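Local coordinates for protein methyltransferase FkbM (Methylobacillus flagellatus KT, PDB 2PY6) that probably transfers a methyl group to an acceptor, as a member of the FkbM methyltransferase family, at residues Pro34-Ile46 with Ile138-Phe150. Residues are numbered along the deposited sequence; the frame is centred on the assembly and turned at random.
Sequences PMFGIPANVREVI and IPHLNFEQAVRAF
With CG opposite the backbone N (chi1 -180°) and a bend at chi3 (-70°), R148 lays its chain along P34-F36 and brings NH1 to F36 O. R148 NH1 to F36 O is 2.9 Å; F36 O lies at the guanidinium edge, and NH1 stands above the carbonyl plane; NH1 also donates to L198 O, while NE pairs with D162. Q145 runs extended beyond CG and gives NE2 to G37 O, a bent bond of 3.1 Å. Q145 OE1 takes N142 N at 3.0 Å, and Q145 N returns a bond to N142 OD1, closing the capping box of helix 143-149. Shortening Q145 to an alanine is likely to leave G37 O and N142 N without these partners and the box with only the Q145 N to N142 OD1 bond. G37 is the third residue of the type II turn M35-I38, at phi 89°, where a side chain would strike the preceding carbonyl and crowd R148. The turn leads into helix 40-49, which packs on strand 140-142, the edge of a largely parallel sheet, and on the helix that follows it. I38 CG2 and I46 CD1 both reach A149 CB, at 3.7 and 3.6 Å; I46 CD1 also lies over one F150 face, offset toward the rim, as a CH-pi contact, 4.0 Å from the centroid. V42 CG2 meets P139 CB, and P39 CD rests on L141 CD2 at 3.6 Å. Beside them a water bridges N41 OD1 to H140 N.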
loop_
_atom_site.group_PDB
_atom_site.type_symbol
_atom_site.label_atom_id
_atom_site.label_comp_id
_atom_site.label_asym_id
_atom_site.label_seq_id
_atom_site.Cartn_x
_atom_site.Cartn_y
_atom_site.Cartn_z
ATOM N N PRO A 34 -8.525 -45.295 2.148
ATOM C CA PRO A 34 -8.505 -44.098 1.321
ATOM C C PRO A 34 -8.744 -42.780 2.081
ATOM O O PRO A 34 -8.399 -41.704 1.591
ATOM C CB PRO A 34 -9.585 -44.377 0.281
ATOM C CG PRO A 34 -10.372 -45.407 0.764
ATOM C CD PRO A 34 -9.616 -46.193 1.765
HETATM N N MSE A 35 -9.298 -42.865 3.290
HETATM C CA MSE A 35 -9.518 -41.696 4.127
HETATM C C MSE A 35 -8.319 -41.437 5.059
HETATM O O MSE A 35 -8.373 -40.550 5.917
HETATM C CB MSE A 35 -10.823 -41.883 4.918
HETATM C CG MSE A 35 -12.055 -42.022 4.028
HETATM SE SE MSE A 35 -12.288 -40.380 2.987
HETATM C CE MSE A 35 -13.124 -39.237 4.373
ATOM N N PHE A 36 -7.215 -42.174 4.865
ATOM C CA PHE A 36 -6.011 -41.959 5.636
ATOM C C PHE A 36 -5.632 -40.511 5.523
ATOM O O PHE A 36 -5.652 -39.939 4.428
ATOM C CB PHE A 36 -4.830 -42.783 5.122
ATOM C CG PHE A 36 -3.505 -42.405 5.802
ATOM C CD1 PHE A 36 -3.258 -42.754 7.138
ATOM C CD2 PHE A 36 -2.529 -41.712 5.120
ATOM C CE1 PHE A 36 -2.080 -42.426 7.761
ATOM C CE2 PHE A 36 -1.352 -41.395 5.720
ATOM C CZ PHE A 36 -1.112 -41.740 7.059
ATOM N N GLY A 37 -5.289 -39.895 6.632
ATOM C CA GLY A 37 -4.890 -38.486 6.576
ATOM C C GLY A 37 -6.041 -37.492 6.732
ATOM O O GLY A 37 -5.800 -36.262 6.785
ATOM N N ILE A 38 -7.283 -37.991 6.781
ATOM C CA ILE A 38 -8.432 -37.132 6.968
ATOM C C ILE A 38 -8.777 -37.090 8.481
ATOM O O ILE A 38 -8.841 -38.118 9.126
ATOM C CB ILE A 38 -9.637 -37.604 6.120
ATOM C CG1 ILE A 38 -9.224 -37.719 4.642
ATOM C CG2 ILE A 38 -10.836 -36.672 6.299
ATOM C CD1 ILE A 38 -8.595 -36.439 4.047
ATOM N N PRO A 39 -8.952 -35.884 9.057
ATOM C CA PRO A 39 -9.300 -35.813 10.491
ATOM C C PRO A 39 -10.554 -36.601 10.842
ATOM O O PRO A 39 -11.543 -36.521 10.128
ATOM C CB PRO A 39 -9.507 -34.319 10.734
ATOM C CG PRO A 39 -8.747 -33.655 9.644
ATOM C CD PRO A 39 -8.842 -34.548 8.457
ATOM N N ALA A 40 -10.475 -37.374 11.924
ATOM C CA ALA A 40 -11.555 -38.262 12.373
ATOM C C ALA A 40 -12.925 -37.593 12.463
ATOM O O ALA A 40 -13.924 -38.184 12.089
ATOM C CB ALA A 40 -11.195 -38.857 13.751
ATOM N N ASN A 41 -12.969 -36.365 12.975
ATOM C CA ASN A 41 -14.235 -35.667 13.149
ATOM C C ASN A 41 -14.879 -35.314 11.813
ATOM O O ASN A 41 -16.121 -35.304 11.700
ATOM C CB ASN A 41 -14.094 -34.447 14.080
ATOM C CG ASN A 41 -13.076 -33.415 13.599
ATOM O OD1 ASN A 41 -12.298 -33.640 12.656
ATOM N ND2 ASN A 41 -13.067 -32.261 14.275
ATOM N N VAL A 42 -14.045 -35.069 10.796
ATOM C CA VAL A 42 -14.560 -34.820 9.451
ATOM C C VAL A 42 -15.026 -36.129 8.832
ATOM O O VAL A 42 -16.074 -36.161 8.178
ATOM C CB VAL A 42 -13.513 -34.193 8.548
ATOM C CG1 VAL A 42 -14.057 -34.061 7.119
ATOM C CG2 VAL A 42 -13.064 -32.839 9.103
ATOM N N ARG A 43 -14.240 -37.200 8.998
ATOM C CA ARG A 43 -14.643 -38.499 8.451
ATOM C C ARG A 43 -16.005 -38.913 8.963
ATOM O O ARG A 43 -16.813 -39.447 8.200
ATOM C CB ARG A 43 -13.651 -39.594 8.819
ATOM C CG ARG A 43 -12.317 -39.424 8.187
ATOM C CD ARG A 43 -11.333 -40.434 8.612
ATOM N NE ARG A 43 -11.718 -41.757 8.174
ATOM C CZ ARG A 43 -10.877 -42.784 8.074
ATOM N NH1 ARG A 43 -9.600 -42.635 8.323
ATOM N NH2 ARG A 43 -11.327 -43.969 7.691
ATOM N N GLU A 44 -16.250 -38.697 10.255
ATOM C CA GLU A 44 -17.537 -39.092 10.832
ATOM C C GLU A 44 -18.694 -38.246 10.296
ATOM O O GLU A 44 -19.786 -38.757 10.135
ATOM C CB GLU A 44 -17.514 -39.186 12.361
ATOM C CG GLU A 44 -17.700 -37.926 13.173
ATOM C CD GLU A 44 -17.879 -38.242 14.666
ATOM O OE1 GLU A 44 -17.136 -39.122 15.182
ATOM O OE2 GLU A 44 -18.768 -37.627 15.308
ATOM N N VAL A 45 -18.461 -36.971 10.004
ATOM C CA VAL A 45 -19.511 -36.158 9.374
ATOM C C VAL A 45 -19.786 -36.677 7.949
ATOM O O VAL A 45 -20.958 -36.962 7.591
ATOM C CB VAL A 45 -19.171 -34.654 9.335
ATOM C CG1 VAL A 45 -20.231 -33.892 8.548
ATOM C CG2 VAL A 45 -19.090 -34.078 10.735
ATOM N N ILE A 46 -18.719 -36.819 7.152
ATOM C CA ILE A 46 -18.840 -37.297 5.767
ATOM C C ILE A 46 -19.544 -38.671 5.728
ATOM O O ILE A 46 -20.418 -38.874 4.887
ATOM C CB ILE A 46 -17.478 -37.294 4.998
ATOM C CG1 ILE A 46 -16.991 -35.860 4.786
ATOM C CG2 ILE A 46 -17.607 -37.950 3.623
ATOM C CD1 ILE A 46 -15.560 -35.753 4.240
ATOM N N ILE A 138 -14.607 -27.186 15.660
ATOM C CA ILE A 138 -15.228 -27.219 14.340
ATOM C C ILE A 138 -14.405 -28.115 13.441
ATOM O O ILE A 138 -13.243 -27.823 13.226
ATOM C CB ILE A 138 -15.294 -25.809 13.668
ATOM C CG1 ILE A 138 -16.017 -24.803 14.571
ATOM C CG2 ILE A 138 -15.950 -25.902 12.269
ATOM C CD1 ILE A 138 -15.914 -23.343 14.100
ATOM N N PRO A 139 -15.014 -29.187 12.881
ATOM C CA PRO A 139 -14.268 -30.076 11.967
ATOM C C PRO A 139 -13.725 -29.279 10.775
ATOM O O PRO A 139 -14.466 -28.486 10.159
ATOM C CB PRO A 139 -15.321 -31.106 11.537
ATOM C CG PRO A 139 -16.329 -31.064 12.575
ATOM C CD PRO A 139 -16.412 -29.643 13.036
ATOM N N HIS A 140 -12.422 -29.418 10.524
ATOM C CA HIS A 140 -11.751 -28.638 9.491
ATOM C C HIS A 140 -10.723 -29.430 8.696
ATOM O O HIS A 140 -10.188 -30.432 9.185
ATOM C CB HIS A 140 -11.146 -27.336 10.084
ATOM C CG HIS A 140 -10.136 -27.552 11.156
ATOM N ND1 HIS A 140 -10.455 -28.069 12.391
ATOM C CD2 HIS A 140 -8.805 -27.304 11.181
ATOM C CE1 HIS A 140 -9.361 -28.145 13.124
ATOM N NE2 HIS A 140 -8.347 -27.683 12.413
ATOM N N LEU A 141 -10.457 -28.933 7.480
ATOM C CA LEU A 141 -9.582 -29.562 6.496
ATOM C C LEU A 141 -8.824 -28.541 5.704
ATOM O O LEU A 141 -9.333 -27.475 5.450
ATOM C CB LEU A 141 -10.407 -30.249 5.401
ATOM C CG LEU A 141 -11.342 -31.377 5.689
ATOM C CD1 LEU A 141 -12.307 -31.524 4.535
ATOM C CD2 LEU A 141 -10.561 -32.646 5.934
ATOM N N ASN A 142 -7.631 -28.904 5.268
ATOM C CA ASN A 142 -6.882 -28.090 4.306
ATOM C C ASN A 142 -7.303 -28.597 2.891
ATOM O O ASN A 142 -8.068 -29.600 2.771
ATOM C CB ASN A 142 -5.378 -28.146 4.545
ATOM C CG ASN A 142 -4.775 -29.499 4.282
ATOM O OD1 ASN A 142 -5.225 -30.253 3.425
ATOM N ND2 ASN A 142 -3.718 -29.795 5.002
ATOM N N PHE A 143 -6.832 -27.928 1.848
ATOM C CA PHE A 143 -7.247 -28.266 0.498
ATOM C C PHE A 143 -6.926 -29.711 0.052
ATOM O O PHE A 143 -7.783 -30.383 -0.522
ATOM C CB PHE A 143 -6.718 -27.261 -0.505
ATOM C CG PHE A 143 -7.255 -27.473 -1.871
ATOM C CD1 PHE A 143 -8.491 -26.957 -2.227
ATOM C CD2 PHE A 143 -6.547 -28.225 -2.794
ATOM C CE1 PHE A 143 -8.994 -27.176 -3.478
ATOM C CE2 PHE A 143 -7.054 -28.445 -4.044
ATOM C CZ PHE A 143 -8.280 -27.926 -4.388
ATOM N N GLU A 144 -5.738 -30.202 0.365
ATOM C CA GLU A 144 -5.363 -31.559 -0.051
ATOM C C GLU A 144 -6.246 -32.569 0.640
ATOM O O GLU A 144 -6.638 -33.563 0.018
ATOM C CB GLU A 144 -3.901 -31.875 0.252
ATOM C CG GLU A 144 -2.915 -31.320 -0.733
ATOM C CD GLU A 144 -2.776 -29.805 -0.724
ATOM O OE1 GLU A 144 -3.004 -29.193 0.344
ATOM O OE2 GLU A 144 -2.413 -29.251 -1.794
ATOM N N GLN A 145 -6.543 -32.309 1.926
ATOM C CA GLN A 145 -7.472 -33.135 2.712
ATOM C C GLN A 145 -8.879 -33.079 2.138
ATOM O O GLN A 145 -9.560 -34.105 2.074
ATOM C CB GLN A 145 -7.485 -32.718 4.180
ATOM C CG GLN A 145 -6.136 -32.977 4.923
ATOM C CD GLN A 145 -6.135 -32.442 6.354
ATOM O OE1 GLN A 145 -6.669 -31.368 6.628
ATOM N NE2 GLN A 145 -5.524 -33.180 7.260
ATOM N N ALA A 146 -9.319 -31.890 1.720
ATOM C CA ALA A 146 -10.622 -31.758 1.070
ATOM C C ALA A 146 -10.695 -32.642 -0.191
ATOM O O ALA A 146 -11.671 -33.374 -0.385
ATOM C CB ALA A 146 -10.887 -30.310 0.673
ATOM N N VAL A 147 -9.675 -32.543 -1.057
ATOM C CA VAL A 147 -9.629 -33.330 -2.306
ATOM C C VAL A 147 -9.780 -34.833 -2.020
ATOM O O VAL A 147 -10.550 -35.506 -2.674
ATOM C CB VAL A 147 -8.375 -33.037 -3.128
ATOM C CG1 VAL A 147 -8.231 -34.012 -4.302
ATOM C CG2 VAL A 147 -8.410 -31.602 -3.643
ATOM N N ARG A 148 -9.086 -35.327 -0.996
ATOM C CA ARG A 148 -9.136 -36.723 -0.641
ATOM C C ARG A 148 -10.423 -37.126 0.055
ATOM O O ARG A 148 -10.973 -38.178 -0.242
ATOM C CB ARG A 148 -7.929 -37.080 0.240
ATOM C CG ARG A 148 -7.882 -38.577 0.674
ATOM C CD ARG A 148 -6.579 -38.858 1.423
ATOM N NE ARG A 148 -5.434 -38.821 0.526
ATOM C CZ ARG A 148 -4.174 -38.928 0.930
ATOM N NH1 ARG A 148 -3.904 -39.124 2.206
ATOM N NH2 ARG A 148 -3.182 -38.899 0.045
ATOM N N ALA A 149 -10.909 -36.290 0.973
ATOM C CA ALA A 149 -12.086 -36.625 1.784
ATOM C C ALA A 149 -13.386 -36.657 1.012
ATOM O O ALA A 149 -14.288 -37.388 1.366
ATOM C CB ALA A 149 -12.211 -35.673 2.980
ATOM N N PHE A 150 -13.472 -35.837 -0.030
ATOM C CA PHE A 150 -14.651 -35.740 -0.878
ATOM C C PHE A 150 -14.520 -36.465 -2.203
ATOM O O PHE A 150 -15.404 -36.352 -3.015
ATOM C CB PHE A 150 -14.997 -34.253 -1.092
ATOM C CG PHE A 150 -15.523 -33.583 0.154
ATOM C CD1 PHE A 150 -16.734 -33.979 0.688
ATOM C CD2 PHE A 150 -14.791 -32.603 0.808
ATOM C CE1 PHE A 150 -17.229 -33.398 1.834
ATOM C CE2 PHE A 150 -15.266 -32.032 1.971
ATOM C CZ PHE A 150 -16.486 -32.428 2.480
HETATM O O HOH W 1 -10.830 -31.316 12.125
#